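Local coordinates for protein Niban 2 (Homo sapiens, PDB 7CTP), which may help suppress apoptosis and may promote melanoma cell invasion in vitro, and carries a PH domain within a largely helical body, at residues A[26-31]-A[284-289]. Numbering follows the deposited sequence.
Sequences EFLQFY and ARFEEV
L28 pushes its forked end between R285, F286 and V289, with its two methyls sharing the work. L28 CD1 lies 3.9 Å from V289 CG2 and also meets the R285 guanidinium, 3.8 Å from R285 NH2. L28 CD2 sits at the edge of the F286 ring, near its plane, 4.0 Å from F286 CD1. One turn on, Y31, with CG anti to the backbone N (chi1 178°), lays one face of its ring against F286. F286 turns an edge to that face in a T-shaped pair, centroids 5.3 Å apart and planes at 66°. F286 CE1 stands 3.8 Å from Y31 CZ, displaced from the centre of the tyrosine ring toward the rim. V289 CG1 fills in at the edge of the tyrosine, 3.9 Å from Y31 CD2, so F286 and V289 hold the ring over a face and at a rim. A smaller alanine in place of Y31 would probably cost F286 the tyrosine face its edge rests on and open a gap beside V289 CG1.

R285 folds back at chi2 and chi3, and its NH2 hydrogen-bonds T25 OG1, one residue before 26-31, which keeps the charged group engaged while L28 packs against it. F208 of helix 204-218 also meets F286 edge-to-face, and L236 of helix 232-252 touches both F27 and F286.

The two segments belong to helices 10-48 and 260-337, which run nearly parallel here, crossing at -25° with axes 10.9 Å apart. No hydrogen bond links 26-31 to 284-289, so methyl and aromatic packing joins helix 10-48, near the N-terminus, to the long helix, with the arginine adding a polar tie at the margin.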
ATOM      1  N   GLU A  26     -10.696 -19.261   9.157  1.00 21.29           N
ATOM      2  CA  GLU A  26     -11.835 -18.443   8.759  1.00 21.98           C
ATOM      3  C   GLU A  26     -11.469 -17.513   7.610  1.00 22.48           C
ATOM      4  O   GLU A  26     -12.228 -17.388   6.638  1.00 23.17           O
ATOM      5  CB  GLU A  26     -12.381 -17.650   9.947  1.00 24.15           C
ATOM      6  CG  GLU A  26     -13.769 -17.058   9.658  1.00 42.27           C
ATOM      7  CD  GLU A  26     -14.291 -16.154  10.762  1.00 59.47           C
ATOM      8  OE1 GLU A  26     -15.226 -15.365  10.479  1.00 50.82           O
ATOM      9  OE2 GLU A  26     -13.770 -16.230  11.898  1.00 38.76           O
ATOM     10  N   PHE A  27     -10.300 -16.860   7.690  1.00 20.51           N
ATOM     11  CA  PHE A  27      -9.867 -16.018   6.579  1.00 20.32           C
ATOM     12  C   PHE A  27      -9.762 -16.814   5.282  1.00 22.06           C
ATOM     13  O   PHE A  27     -10.164 -16.341   4.213  1.00 20.83           O
ATOM     14  CB  PHE A  27      -8.511 -15.361   6.851  1.00 17.93           C
ATOM     15  CG  PHE A  27      -7.944 -14.718   5.605  1.00 20.52           C
ATOM     16  CD1 PHE A  27      -8.425 -13.489   5.187  1.00 19.23           C
ATOM     17  CD2 PHE A  27      -7.038 -15.394   4.792  1.00 22.02           C
ATOM     18  CE1 PHE A  27      -7.959 -12.910   4.017  1.00 21.04           C
ATOM     19  CE2 PHE A  27      -6.572 -14.825   3.616  1.00 17.33           C
ATOM     20  CZ  PHE A  27      -7.037 -13.584   3.226  1.00 22.01           C
ATOM     21  N   LEU A  28      -9.146 -17.993   5.343  1.00 19.25           N
ATOM     22  CA  LEU A  28      -8.887 -18.723   4.106  1.00 22.21           C
ATOM     23  C   LEU A  28     -10.179 -19.206   3.452  1.00 20.47           C
ATOM     24  O   LEU A  28     -10.215 -19.397   2.231  1.00 22.38           O
ATOM     25  CB  LEU A  28      -7.935 -19.886   4.392  1.00 24.10           C
ATOM     26  CG  LEU A  28      -6.531 -19.354   4.733  1.00 20.67           C
ATOM     27  CD1 LEU A  28      -5.652 -20.464   5.354  1.00 24.24           C
ATOM     28  CD2 LEU A  28      -5.870 -18.723   3.517  1.00 20.85           C
ATOM     29  N   GLN A  29     -11.243 -19.404   4.237  1.00 20.73           N
ATOM     30  CA  GLN A  29     -12.553 -19.688   3.647  1.00 25.38           C
ATOM     31  C   GLN A  29     -13.057 -18.497   2.841  1.00 21.78           C
ATOM     32  O   GLN A  29     -13.553 -18.662   1.721  1.00 21.02           O
ATOM     33  CB  GLN A  29     -13.563 -20.069   4.731  1.00 30.05           C
ATOM     34  CG  GLN A  29     -13.223 -21.349   5.479  1.00 37.72           C
ATOM     35  CD  GLN A  29     -14.179 -21.633   6.630  1.00 53.70           C
ATOM     36  OE1 GLN A  29     -14.451 -20.765   7.467  1.00 44.48           O
ATOM     37  NE2 GLN A  29     -14.694 -22.854   6.676  1.00 46.13           N
ATOM     38  N   PHE A  30     -12.920 -17.281   3.383  1.00 20.78           N
ATOM     39  CA  PHE A  30     -13.233 -16.088   2.592  1.00 20.97           C
ATOM     40  C   PHE A  30     -12.365 -16.008   1.342  1.00 19.89           C
ATOM     41  O   PHE A  30     -12.842 -15.627   0.263  1.00 18.75           O
ATOM     42  CB  PHE A  30     -13.044 -14.818   3.431  1.00 18.79           C
ATOM     43  CG  PHE A  30     -14.154 -14.556   4.412  1.00 23.82           C
ATOM     44  CD1 PHE A  30     -15.368 -14.037   3.984  1.00 31.43           C
ATOM     45  CD2 PHE A  30     -13.971 -14.796   5.765  1.00 26.48           C
ATOM     46  CE1 PHE A  30     -16.391 -13.784   4.898  1.00 35.55           C
ATOM     47  CE2 PHE A  30     -14.994 -14.544   6.683  1.00 30.26           C
ATOM     48  CZ  PHE A  30     -16.200 -14.040   6.243  1.00 31.42           C
ATOM     49  N   TYR A  31     -11.081 -16.350   1.469  1.00 20.01           N
ATOM     50  CA  TYR A  31     -10.159 -16.238   0.342  1.00 19.50           C
ATOM     51  C   TYR A  31     -10.522 -17.219  -0.775  1.00 19.95           C
ATOM     52  O   TYR A  31     -10.600 -16.834  -1.951  1.00 20.57           O
ATOM     53  CB  TYR A  31      -8.725 -16.462   0.826  1.00 20.29           C
ATOM     54  CG  TYR A  31      -7.709 -16.420  -0.272  1.00 20.60           C
ATOM     55  CD1 TYR A  31      -7.328 -15.215  -0.836  1.00 18.09           C
ATOM     56  CD2 TYR A  31      -7.147 -17.589  -0.771  1.00 22.38           C
ATOM     57  CE1 TYR A  31      -6.402 -15.166  -1.855  1.00 21.56           C
ATOM     58  CE2 TYR A  31      -6.230 -17.550  -1.790  1.00 22.39           C
ATOM     59  CZ  TYR A  31      -5.860 -16.343  -2.328  1.00 20.85           C
ATOM     60  OH  TYR A  31      -4.945 -16.294  -3.340  1.00 23.60           O
ATOM     61  N   ALA A 284       2.865 -20.318   6.216  1.00 20.81           N
ATOM     62  CA  ALA A 284       2.640 -21.725   5.891  1.00 24.44           C
ATOM     63  C   ALA A 284       1.199 -21.966   5.449  1.00 26.22           C
ATOM     64  O   ALA A 284       0.951 -22.616   4.424  1.00 26.18           O
ATOM     65  CB  ALA A 284       2.994 -22.604   7.097  1.00 20.68           C
ATOM     66  N   ARG A 285       0.231 -21.436   6.202  1.00 21.98           N
ATOM     67  CA  ARG A 285      -1.172 -21.696   5.896  1.00 19.78           C
ATOM     68  C   ARG A 285      -1.577 -21.051   4.574  1.00 23.56           C
ATOM     69  O   ARG A 285      -2.264 -21.673   3.750  1.00 22.69           O
ATOM     70  CB  ARG A 285      -2.072 -21.205   7.029  1.00 22.47           C
ATOM     71  CG  ARG A 285      -1.947 -21.985   8.345  1.00 25.00           C
ATOM     72  CD  ARG A 285      -2.575 -23.383   8.298  1.00 27.96           C
ATOM     73  NE  ARG A 285      -3.954 -23.386   7.808  1.00 25.99           N
ATOM     74  CZ  ARG A 285      -5.042 -23.134   8.537  1.00 27.87           C
ATOM     75  NH1 ARG A 285      -4.960 -22.841   9.840  1.00 23.78           N
ATOM     76  NH2 ARG A 285      -6.234 -23.180   7.948  1.00 28.18           N
ATOM     77  N   PHE A 286      -1.158 -19.805   4.346  1.00 20.61           N
ATOM     78  CA  PHE A 286      -1.566 -19.108   3.127  1.00 21.91           C
ATOM     79  C   PHE A 286      -0.935 -19.736   1.889  1.00 26.54           C
ATOM     80  O   PHE A 286      -1.615 -19.959   0.877  1.00 24.66           O
ATOM     81  CB  PHE A 286      -1.204 -17.627   3.206  1.00 18.98           C
ATOM     82  CG  PHE A 286      -1.596 -16.863   1.976  1.00 20.34           C
ATOM     83  CD1 PHE A 286      -2.938 -16.686   1.666  1.00 22.58           C
ATOM     84  CD2 PHE A 286      -0.634 -16.398   1.100  1.00 22.83           C
ATOM     85  CE1 PHE A 286      -3.317 -16.016   0.509  1.00 22.45           C
ATOM     86  CE2 PHE A 286      -1.001 -15.725  -0.056  1.00 25.09           C
ATOM     87  CZ  PHE A 286      -2.346 -15.538  -0.349  1.00 21.96           C
ATOM     88  N   GLU A 287       0.366 -20.026   1.945  1.00 22.64           N
ATOM     89  CA  GLU A 287       1.031 -20.574   0.765  1.00 25.61           C
ATOM     90  C   GLU A 287       0.468 -21.944   0.405  1.00 27.70           C
ATOM     91  O   GLU A 287       0.415 -22.304  -0.783  1.00 27.26           O
ATOM     92  CB  GLU A 287       2.544 -20.616   0.984  1.00 25.40           C
ATOM     93  CG  GLU A 287       3.195 -19.231   0.789  1.00 29.67           C
ATOM     94  CD  GLU A 287       4.668 -19.149   1.181  1.00 31.91           C
ATOM     95  OE1 GLU A 287       5.220 -18.027   1.093  1.00 38.78           O
ATOM     96  OE2 GLU A 287       5.267 -20.175   1.572  1.00 41.25           O
ATOM     97  N   GLU A 288       0.001 -22.699   1.403  1.00 22.21           N
ATOM     98  CA  GLU A 288      -0.664 -23.969   1.134  1.00 26.94           C
ATOM     99  C   GLU A 288      -1.926 -23.757   0.307  1.00 28.83           C
ATOM    100  O   GLU A 288      -2.149 -24.445  -0.698  1.00 23.91           O
ATOM    101  CB  GLU A 288      -0.991 -24.681   2.446  1.00 27.42           C
ATOM    102  CG  GLU A 288      -1.695 -26.023   2.267  1.00 33.60           C
ATOM    103  CD  GLU A 288      -2.060 -26.660   3.597  1.00 46.88           C
ATOM    104  OE1 GLU A 288      -2.066 -25.942   4.623  1.00 44.84           O
ATOM    105  OE2 GLU A 288      -2.338 -27.879   3.616  1.00 48.34           O
ATOM    106  N   VAL A 289      -2.752 -22.787   0.701  1.00 24.33           N
ATOM    107  CA  VAL A 289      -4.016 -22.561   0.003  1.00 24.56           C
ATOM    108  C   VAL A 289      -3.770 -21.943  -1.368  1.00 23.05           C
ATOM    109  O   VAL A 289      -4.450 -22.285  -2.350  1.00 26.12           O
ATOM    110  CB  VAL A 289      -4.954 -21.700   0.872  1.00 22.27           C
ATOM    111  CG1 VAL A 289      -6.188 -21.243   0.063  1.00 21.03           C
ATOM    112  CG2 VAL A 289      -5.412 -22.493   2.089  1.00 25.01           C
TER